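Local coordinates for protein inorganic pyrophosphatase (Ehrlichia chaffeensis, PDB 3LO0) that probably catalyses the magnesium-dependent hydrolysis of inorganic pyrophosphate to two phosphate ions, at residues Ile37-Glu42 with Val91-Ala96; Ile43-Cys48 with Arg98-Ser103; Arg110-Leu115 with Lys126-Pro131. All coordinates share one frame; numbering follows the deposited sequence.

Interaction 1: residues Ile37-Glu42 with Val91-Ala96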
loop_
_atom_site.group_PDB
_atom_site.type_symbol
_atom_site.label_atom_id
_atom_site.label_comp_id
_atom_site.label_asym_id
_atom_site.label_seq_id
_atom_site.Cartn_x
_atom_site.Cartn_y
_atom_site.Cartn_z
ATOM N N ILE A 37 11.569 26.155 -8.994
ATOM C CA ILE A 37 10.161 26.339 -9.015
ATOM C C ILE A 37 9.489 25.595 -7.860
ATOM O O ILE A 37 9.913 24.492 -7.462
ATOM C CB ILE A 37 9.577 25.871 -10.355
ATOM C CG1 ILE A 37 10.004 24.456 -10.711
ATOM C CG2 ILE A 37 9.984 26.869 -11.523
ATOM C CD1 ILE A 37 9.150 23.823 -11.872
ATOM N N ASN A 38 8.447 26.210 -7.330
ATOM C CA ASN A 38 7.566 25.523 -6.434
ATOM C C ASN A 38 6.549 24.777 -7.258
ATOM O O ASN A 38 5.913 25.334 -8.165
ATOM C CB ASN A 38 6.857 26.463 -5.486
ATOM C CG ASN A 38 7.786 27.117 -4.509
ATOM O OD1 ASN A 38 8.744 26.511 -4.034
ATOM N ND2 ASN A 38 7.493 28.380 -4.187
ATOM N N VAL A 39 6.352 23.511 -6.929
ATOM C CA VAL A 39 5.325 22.750 -7.605
ATOM C C VAL A 39 4.316 22.211 -6.584
ATOM O O VAL A 39 4.699 21.566 -5.594
ATOM C CB VAL A 39 5.946 21.583 -8.394
ATOM C CG1 VAL A 39 4.846 20.844 -9.188
ATOM C CG2 VAL A 39 7.095 22.092 -9.292
ATOM N N ILE A 40 3.040 22.488 -6.813
ATOM C CA ILE A 40 1.973 21.919 -5.988
ATOM C C ILE A 40 1.583 20.628 -6.619
ATOM O O ILE A 40 1.161 20.616 -7.773
ATOM C CB ILE A 40 0.736 22.822 -5.891
ATOM C CG1 ILE A 40 1.095 24.052 -5.076
ATOM C CG2 ILE A 40 -0.426 22.033 -5.215
ATOM C CD1 ILE A 40 -0.061 24.989 -4.772
ATOM N N ILE A 41 1.772 19.534 -5.893
ATOM C CA ILE A 41 1.472 18.209 -6.405
ATOM C C ILE A 41 -0.042 17.951 -6.393
ATOM O O ILE A 41 -0.735 18.208 -5.383
ATOM C CB ILE A 41 2.219 17.089 -5.639
ATOM C CG1 ILE A 41 3.755 17.247 -5.758
ATOM C CG2 ILE A 41 1.828 15.713 -6.189
ATOM C CD1 ILE A 41 4.254 17.320 -7.210
ATOM N N GLU A 42 -0.540 17.475 -7.522
ATOM C CA GLU A 42 -1.928 17.086 -7.661
ATOM C C GLU A 42 -2.137 15.586 -7.612
ATOM O O GLU A 42 -3.118 15.120 -7.017
ATOM C CB GLU A 42 -2.482 17.598 -8.975
ATOM C CG GLU A 42 -2.700 19.067 -8.981
ATOM C CD GLU A 42 -3.062 19.573 -10.343
ATOM O OE1 GLU A 42 -2.254 19.336 -11.279
ATOM O OE2 GLU A 42 -4.142 20.209 -10.472
ATOM N N VAL A 91 1.166 26.313 -15.543
ATOM C CA VAL A 91 2.134 25.414 -16.153
ATOM C C VAL A 91 2.138 24.059 -15.421
ATOM O O VAL A 91 2.241 24.016 -14.199
ATOM C CB VAL A 91 3.569 26.031 -16.091
ATOM C CG1 VAL A 91 4.608 25.074 -16.663
ATOM C CG2 VAL A 91 3.610 27.382 -16.799
ATOM N N ASP A 92 2.019 22.964 -16.164
ATOM C CA ASP A 92 2.041 21.630 -15.556
ATOM C C ASP A 92 3.459 21.084 -15.523
ATOM O O ASP A 92 4.255 21.253 -16.478
ATOM C CB ASP A 92 1.174 20.657 -16.361
ATOM C CG ASP A 92 -0.282 21.062 -16.384
ATOM O OD1 ASP A 92 -0.785 21.535 -15.332
ATOM O OD2 ASP A 92 -0.909 20.908 -17.462
ATOM N N VAL A 93 3.730 20.351 -14.453
ATOM C CA VAL A 93 5.043 19.857 -14.162
ATOM C C VAL A 93 4.987 18.388 -13.709
ATOM O O VAL A 93 4.221 18.022 -12.799
ATOM C CB VAL A 93 5.720 20.704 -13.061
ATOM C CG1 VAL A 93 7.172 20.254 -12.838
ATOM C CG2 VAL A 93 5.637 22.158 -13.387
ATOM N N LEU A 94 5.850 17.580 -14.319
ATOM C CA LEU A 94 6.201 16.263 -13.806
ATOM C C LEU A 94 7.422 16.374 -12.916
ATOM O O LEU A 94 8.460 16.851 -13.364
ATOM C CB LEU A 94 6.543 15.319 -14.957
ATOM C CG LEU A 94 5.370 15.101 -15.908
ATOM C CD1 LEU A 94 5.858 14.955 -17.342
ATOM C CD2 LEU A 94 4.556 13.868 -15.435
ATOM N N VAL A 95 7.328 15.913 -11.678
ATOM C CA VAL A 95 8.479 15.899 -10.802
ATOM C C VAL A 95 8.895 14.463 -10.552
ATOM O O VAL A 95 8.183 13.725 -9.913
ATOM C CB VAL A 95 8.225 16.595 -9.469
ATOM C CG1 VAL A 95 9.547 16.728 -8.664
ATOM C CG2 VAL A 95 7.565 17.999 -9.695
ATOM N N ALA A 96 10.038 14.069 -11.081
ATOM C CA ALA A 96 10.564 12.732 -10.817
ATOM C C ALA A 96 10.991 12.665 -9.365
ATOM O O ALA A 96 11.499 13.631 -8.812
ATOM C CB ALA A 96 11.744 12.447 -11.757
HETATM O O HOH W 1 -2.525 21.031 -13.490
#
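Val-39 faces Val-93 and Val-95, and both of its methyls touch them. CG1, opposite the backbone N (chi1 -176°), touches Val-93 CB and Val-95 CG2, each at 4.0 Å; Val-39 CG2 meets Val-93 CG1, also at 4.0 Å. The two strands cross almost perpendicularly (88°), their axes 8.2 Å apart, so contact is through side chains. Val-39 and Val-95 meet tip to tip, whereas Val-39 and Val-93 pass at a slant. At one end Ile-37 has CG1 set between its own N and carbonyl carbon (chi1 52°), and from there CD1 reaches the tip of Val-93, 4.2 Å from CG2. At the other, the bent chain of Ile-41 brings its CD1 to Val-95 CG2, likewise at 4.2 Å. Both strands flank strand 76-79, and the curled sheet lets them face each other across the core of the barrel. Beyond this apolar patch, a water lies within bonding distance of Glu-42 OE1 (2.8 Å) and Asp-92 OD1 (2.6 Å), though it has more acceptors nearby than protons to give. The chemistry thus divides in two: apolar branches meet in the buried interior, while carboxylates and water mark the polar margin where Asp-92 is predicted to bind magnesium.

Interaction 2: residues Ile43-Cys48 with Arg98-Ser103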
loop_
_atom_site.group_PDB
_atom_site.type_symbol
_atom_site.label_atom_id
_atom_site.label_comp_id
_atom_site.label_asym_id
_atom_site.label_seq_id
_atom_site.Cartn_x
_atom_site.Cartn_y
_atom_site.Cartn_z
ATOM N N ILE A 43 -1.230 14.849 -8.266
ATOM C CA ILE A 43 -1.312 13.397 -8.391
ATOM C C ILE A 43 0.061 12.782 -8.075
ATOM O O ILE A 43 1.079 13.173 -8.669
ATOM C CB ILE A 43 -1.684 13.009 -9.856
ATOM C CG1 ILE A 43 -3.030 13.651 -10.238
ATOM C CG2 ILE A 43 -1.702 11.497 -10.035
ATOM C CD1 ILE A 43 -3.390 13.546 -11.671
ATOM N N SER A 44 0.063 11.790 -7.205
ATOM C CA SER A 44 1.288 11.143 -6.745
ATOM C C SER A 44 1.753 10.168 -7.804
ATOM O O SER A 44 0.928 9.529 -8.417
ATOM C CB SER A 44 1.010 10.391 -5.443
ATOM O OG SER A 44 0.499 11.255 -4.459
ATOM N N GLN A 45 3.057 9.993 -7.994
ATOM C CA GLN A 45 3.509 8.953 -8.924
ATOM C C GLN A 45 3.169 7.586 -8.373
ATOM O O GLN A 45 3.057 7.397 -7.160
ATOM C CB GLN A 45 5.015 9.049 -9.226
ATOM C CG GLN A 45 5.940 8.712 -8.112
ATOM C CD GLN A 45 7.426 8.910 -8.491
ATOM O OE1 GLN A 45 7.817 9.813 -9.260
ATOM N NE2 GLN A 45 8.254 8.074 -7.911
ATOM N N ASN A 46 3.003 6.641 -9.287
ATOM C CA ASN A 46 2.671 5.278 -8.936
ATOM C C ASN A 46 1.380 5.197 -8.057
ATOM O O ASN A 46 1.247 4.328 -7.172
ATOM C CB ASN A 46 3.875 4.593 -8.255
ATOM C CG ASN A 46 5.216 4.857 -8.954
ATOM O OD1 ASN A 46 6.276 4.868 -8.275
ATOM N ND2 ASN A 46 5.207 5.073 -10.273
ATOM N N SER A 47 0.454 6.129 -8.257
ATOM C CA SER A 47 -0.862 6.075 -7.599
ATOM C C SER A 47 -1.886 5.392 -8.490
ATOM O O SER A 47 -1.651 5.204 -9.689
ATOM C CB SER A 47 -1.353 7.493 -7.275
ATOM O OG SER A 47 -1.543 8.292 -8.450
ATOM N N CYS A 48 -3.058 5.085 -7.931
ATOM C CA CYS A 48 -4.200 4.564 -8.715
ATOM C C CYS A 48 -4.543 5.551 -9.842
ATOM O O CYS A 48 -4.153 6.686 -9.764
ATOM C CB CYS A 48 -5.406 4.335 -7.800
ATOM S SG CYS A 48 -5.072 3.128 -6.378
ATOM N N ARG A 98 12.039 9.724 -5.805
ATOM C CA ARG A 98 12.353 8.353 -5.364
ATOM C C ARG A 98 11.128 7.724 -4.703
ATOM O O ARG A 98 11.015 6.487 -4.611
ATOM C CB ARG A 98 13.515 8.362 -4.347
ATOM C CG ARG A 98 14.890 8.784 -4.842
ATOM C CD ARG A 98 16.034 8.450 -3.792
ATOM N NE ARG A 98 16.161 9.402 -2.670
ATOM C CZ ARG A 98 15.959 9.136 -1.374
ATOM N NH1 ARG A 98 15.596 7.933 -0.938
ATOM N NH2 ARG A 98 16.129 10.090 -0.474
ATOM N N PHE A 99 10.236 8.577 -4.188
ATOM C CA PHE A 99 9.013 8.139 -3.485
ATOM C C PHE A 99 7.853 9.057 -3.884
ATOM O O PHE A 99 8.078 10.235 -4.181
ATOM C CB PHE A 99 9.206 8.231 -1.975
ATOM C CG PHE A 99 10.260 7.293 -1.464
ATOM C CD1 PHE A 99 9.995 5.933 -1.374
ATOM C CD2 PHE A 99 11.522 7.751 -1.142
ATOM C CE1 PHE A 99 10.973 5.039 -0.921
ATOM C CE2 PHE A 99 12.511 6.859 -0.681
ATOM C CZ PHE A 99 12.229 5.517 -0.580
ATOM N N PRO A 100 6.621 8.543 -3.854
ATOM C CA PRO A 100 5.479 9.433 -4.172
ATOM C C PRO A 100 5.376 10.590 -3.193
ATOM O O PRO A 100 5.679 10.431 -2.024
ATOM C CB PRO A 100 4.246 8.515 -4.018
ATOM C CG PRO A 100 4.770 7.121 -4.139
ATOM C CD PRO A 100 6.198 7.146 -3.643
ATOM N N VAL A 101 4.969 11.755 -3.693
ATOM C CA VAL A 101 4.703 12.920 -2.864
ATOM C C VAL A 101 3.201 13.132 -2.828
ATOM O O VAL A 101 2.523 13.016 -3.849
ATOM C CB VAL A 101 5.392 14.154 -3.452
ATOM C CG1 VAL A 101 5.020 15.414 -2.689
ATOM C CG2 VAL A 101 6.904 13.919 -3.531
ATOM N N MET A 102 2.655 13.441 -1.653
ATOM C CA MET A 102 1.208 13.506 -1.536
ATOM C C MET A 102 0.617 14.699 -2.278
ATOM O O MET A 102 1.257 15.761 -2.418
ATOM C CB MET A 102 0.766 13.496 -0.066
ATOM C CG MET A 102 1.110 14.728 0.704
ATOM S SD MET A 102 0.581 14.662 2.445
ATOM C CE MET A 102 1.413 16.168 2.936
ATOM N N SER A 103 -0.610 14.513 -2.764
ATOM C CA SER A 103 -1.381 15.608 -3.341
ATOM C C SER A 103 -1.498 16.676 -2.290
ATOM O O SER A 103 -1.765 16.392 -1.133
ATOM C CB SER A 103 -2.820 15.206 -3.681
ATOM O OG SER A 103 -2.848 14.104 -4.485
HETATM O O HOH W 2 -2.548 11.010 -6.077
HETATM O O HOH W 3 -1.470 11.592 -2.288
#
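Ser-44 OG donates the one direct hydrogen bond between the two loops, to Val-101 O at 2.8 Å. With OG turned beside its own N (chi1 -57°), the hydroxyl comes to the carbonyl from above, 42° out of its plane, and so does not lie on a lone pair. Water adds two further links. One molecule donates to Ser-44 OG (3.0 Å) and accepts from Ser-103 N (3.1 Å), so the hydroxyl has a partner as donor and another as acceptor. A second accepts from Ser-44 N at 2.9 Å and makes a weak bond to Ser-103 OG, whose stronger partner is Glu-42 O.

Van der Waals contact centres on Pro-100. Its CG rests against Gln-45 O at 3.5 Å, and its CB lies 4.0 Å from Ser-44 CB. Gln-45 turns CG between its N and carbonyl carbon (chi1 69°), which carries CG past Pro-100 CA at 4.0 Å and sends the extended chain along the 98-103 loop until NE2 bonds to Ser-97 O.

Within 43-48, Ser-47 OG donates to Ser-44 O at 2.8 Å, holding a tight turn in which Asn-46 has a left-handed backbone conformation.

Segment 98-103 also meets other subunits of the hexamer: Met-102 N bonds to Tyr-52 OH of a neighbouring subunit, and Phe-99 packs on Tyr-72 of another. The loop 43-48 leads from strand 37-41 to strand 50-55; the loop 98-103 leads from strand 92-95 to strand 106-118. Asn-76, at the start of strand 76-79, ties the two loops together by accepting from both Gln-45 N and Val-101 N through OD1.

Interaction 3: residues Arg110-Leu115 with Lys126-Pro131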
loop_
_atom_site.group_PDB
_atom_site.type_symbol
_atom_site.label_atom_id
_atom_site.label_comp_id
_atom_site.label_asym_id
_atom_site.label_seq_id
_atom_site.Cartn_x
_atom_site.Cartn_y
_atom_site.Cartn_z
ATOM N N ARG A 110 13.511 21.674 -9.753
ATOM C CA ARG A 110 14.192 22.412 -10.812
ATOM C C ARG A 110 13.948 21.741 -12.125
ATOM O O ARG A 110 14.023 20.503 -12.232
ATOM C CB ARG A 110 15.670 22.626 -10.535
ATOM C CG ARG A 110 16.476 21.407 -10.265
ATOM C CD ARG A 110 17.956 21.801 -9.946
ATOM N NE ARG A 110 18.685 20.569 -9.664
ATOM C CZ ARG A 110 19.051 19.683 -10.597
ATOM N NH1 ARG A 110 19.650 18.559 -10.228
ATOM N NH2 ARG A 110 18.828 19.916 -11.888
ATOM N N PRO A 111 13.579 22.545 -13.116
ATOM C CA PRO A 111 13.259 21.988 -14.398
ATOM C C PRO A 111 14.515 21.461 -15.062
ATOM O O PRO A 111 15.595 22.021 -14.868
ATOM C CB PRO A 111 12.746 23.178 -15.193
ATOM C CG PRO A 111 13.341 24.352 -14.530
ATOM C CD PRO A 111 13.642 24.012 -13.156
ATOM N N VAL A 112 14.356 20.405 -15.841
ATOM C CA VAL A 112 15.451 19.889 -16.632
ATOM C C VAL A 112 15.110 19.702 -18.098
ATOM O O VAL A 112 15.982 19.328 -18.887
ATOM C CB VAL A 112 15.989 18.589 -16.050
ATOM C CG1 VAL A 112 16.514 18.863 -14.628
ATOM C CG2 VAL A 112 14.911 17.491 -16.047
ATOM N N GLY A 113 13.864 19.985 -18.464
ATOM C CA GLY A 113 13.401 19.741 -19.811
ATOM C C GLY A 113 11.915 19.943 -19.904
ATOM O O GLY A 113 11.261 20.285 -18.897
ATOM N N VAL A 114 11.398 19.744 -21.116
ATOM C CA VAL A 114 9.988 19.865 -21.398
ATOM C C VAL A 114 9.561 18.871 -22.503
ATOM O O VAL A 114 10.269 18.667 -23.506
ATOM C CB VAL A 114 9.621 21.355 -21.726
ATOM C CG1 VAL A 114 10.431 21.885 -22.909
ATOM C CG2 VAL A 114 8.128 21.508 -21.956
ATOM N N LEU A 115 8.424 18.228 -22.274
ATOM C CA LEU A 115 7.812 17.363 -23.227
ATOM C C LEU A 115 6.775 18.203 -23.968
ATOM O O LEU A 115 5.867 18.758 -23.368
ATOM C CB LEU A 115 7.130 16.164 -22.560
ATOM C CG LEU A 115 6.361 15.244 -23.525
ATOM C CD1 LEU A 115 7.329 14.661 -24.578
ATOM C CD2 LEU A 115 5.635 14.141 -22.796
ATOM N N LYS A 126 4.626 19.781 -21.002
ATOM C CA LYS A 126 4.738 19.311 -19.633
ATOM C C LYS A 126 6.194 19.478 -19.246
ATOM O O LYS A 126 7.054 18.835 -19.834
ATOM C CB LYS A 126 4.345 17.832 -19.494
ATOM C CG LYS A 126 3.055 17.470 -20.222
ATOM C CD LYS A 126 1.848 18.024 -19.499
ATOM C CE LYS A 126 0.601 17.691 -20.254
ATOM N NZ LYS A 126 -0.528 18.311 -19.619
ATOM N N ILE A 127 6.455 20.341 -18.279
ATOM C CA ILE A 127 7.797 20.490 -17.721
ATOM C C ILE A 127 8.196 19.202 -17.022
ATOM O O ILE A 127 7.358 18.569 -16.381
ATOM C CB ILE A 127 7.862 21.651 -16.732
ATOM C CG1 ILE A 127 7.369 22.962 -17.352
ATOM C CG2 ILE A 127 9.292 21.839 -16.261
ATOM C CD1 ILE A 127 8.078 23.334 -18.667
ATOM N N LEU A 128 9.441 18.759 -17.221
ATOM C CA LEU A 128 10.046 17.680 -16.438
ATOM C C LEU A 128 11.050 18.315 -15.483
ATOM O O LEU A 128 11.937 19.061 -15.882
ATOM C CB LEU A 128 10.759 16.636 -17.317
ATOM C CG LEU A 128 11.443 15.472 -16.572
ATOM C CD1 LEU A 128 10.394 14.632 -15.846
ATOM C CD2 LEU A 128 12.403 14.625 -17.519
ATOM N N ALA A 129 10.926 18.004 -14.201
ATOM C CA ALA A 129 11.777 18.604 -13.185
ATOM C C ALA A 129 12.169 17.546 -12.177
ATOM O O ALA A 129 11.563 16.463 -12.127
ATOM C CB ALA A 129 11.021 19.786 -12.486
ATOM N N VAL A 130 13.197 17.853 -11.394
ATOM C CA VAL A 130 13.657 16.992 -10.344
ATOM C C VAL A 130 13.713 17.782 -9.064
ATOM O O VAL A 130 13.747 19.010 -9.103
ATOM C CB VAL A 130 15.031 16.393 -10.625
ATOM C CG1 VAL A 130 14.987 15.513 -11.878
ATOM C CG2 VAL A 130 16.124 17.534 -10.688
ATOM N N PRO A 131 13.693 17.087 -7.932
ATOM C CA PRO A 131 13.825 17.792 -6.657
ATOM C C PRO A 131 15.165 18.530 -6.553
ATOM O O PRO A 131 16.188 18.062 -7.089
ATOM C CB PRO A 131 13.739 16.678 -5.626
ATOM C CG PRO A 131 13.012 15.538 -6.321
ATOM C CD PRO A 131 13.479 15.638 -7.742
HETATM O O HOH W 4 18.820 17.590 -7.370
#
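Strands 110-115 and 126-131 pair antiparallel, Arg-110 with Val-130 and Leu-115 with Lys-126, but a classic beta bulge shifts the register by one where Val-112 and Gly-113 both face Leu-128, Val-112 N giving Leu-128 O a nearly straight bond of 2.8 Å (176° at the hydrogen) and Gly-113 N adding only a weak one to the same oxygen.

Val-130 CG2 sits over the centre of the Arg-110 guanidinium, 3.6 Å from CZ, which covers one face of the group. The arginine chain starts from a CG between its backbone N and carbonyl carbon (chi1 55°) and then runs extended to NE, so it folds over its cross-strand neighbour. A water accepts from Arg-110 NH1 and donates to Pro-131 O, and NH2 bonds to Ile-142 O, fixing the far end. The bulge turns Val-112 so that its CG2 meets Leu-128 CG at 4.0 Å and its CG1 approaches Val-130 CG2. On the face with Pro-111 and Val-114, Ile-127 serves both: CG2 touches Pro-111 CB at 3.9 Å, and CD1 meets Val-114 CG2 at 3.8 Å.

Helix 180-189 packs on Pro-111 and Val-114; helix 150-162 covers Leu-115, Lys-126 and Leu-128. Strand 173-179 borders 106-118, and strand 92-95 runs parallel to 124-131 along its other edge.

In the fold
Interactions 1 and 3 share the curled sheet, their centres about 8 Å apart. Strand 92-95 joins them through probable backbone hydrogen bonds, Leu-94 N to Ile-127 O (2.7 Å) and Ala-129 N to Leu-94 O (2.8 Å). Interaction 2, centred about 12 Å from interaction 1, continues the chain beyond it, and Ile-41 CG2 packs on Val-101 O at 3.6 Å. Interactions 2 and 3 do not touch. All three border the predicted active site: interaction 1 holds Asp-92, a predicted magnesium ligand; the side chain of Ile-43 lies about 4 Å from those of Lys-51 and Tyr-77, predicted substrate ligands; Lys-126 NZ hydrogen-bonds Tyr-77 OH and forms long, weak ion pairs with Asp-92, Asp-124 and a sulfate probably from the crystallisation liquor.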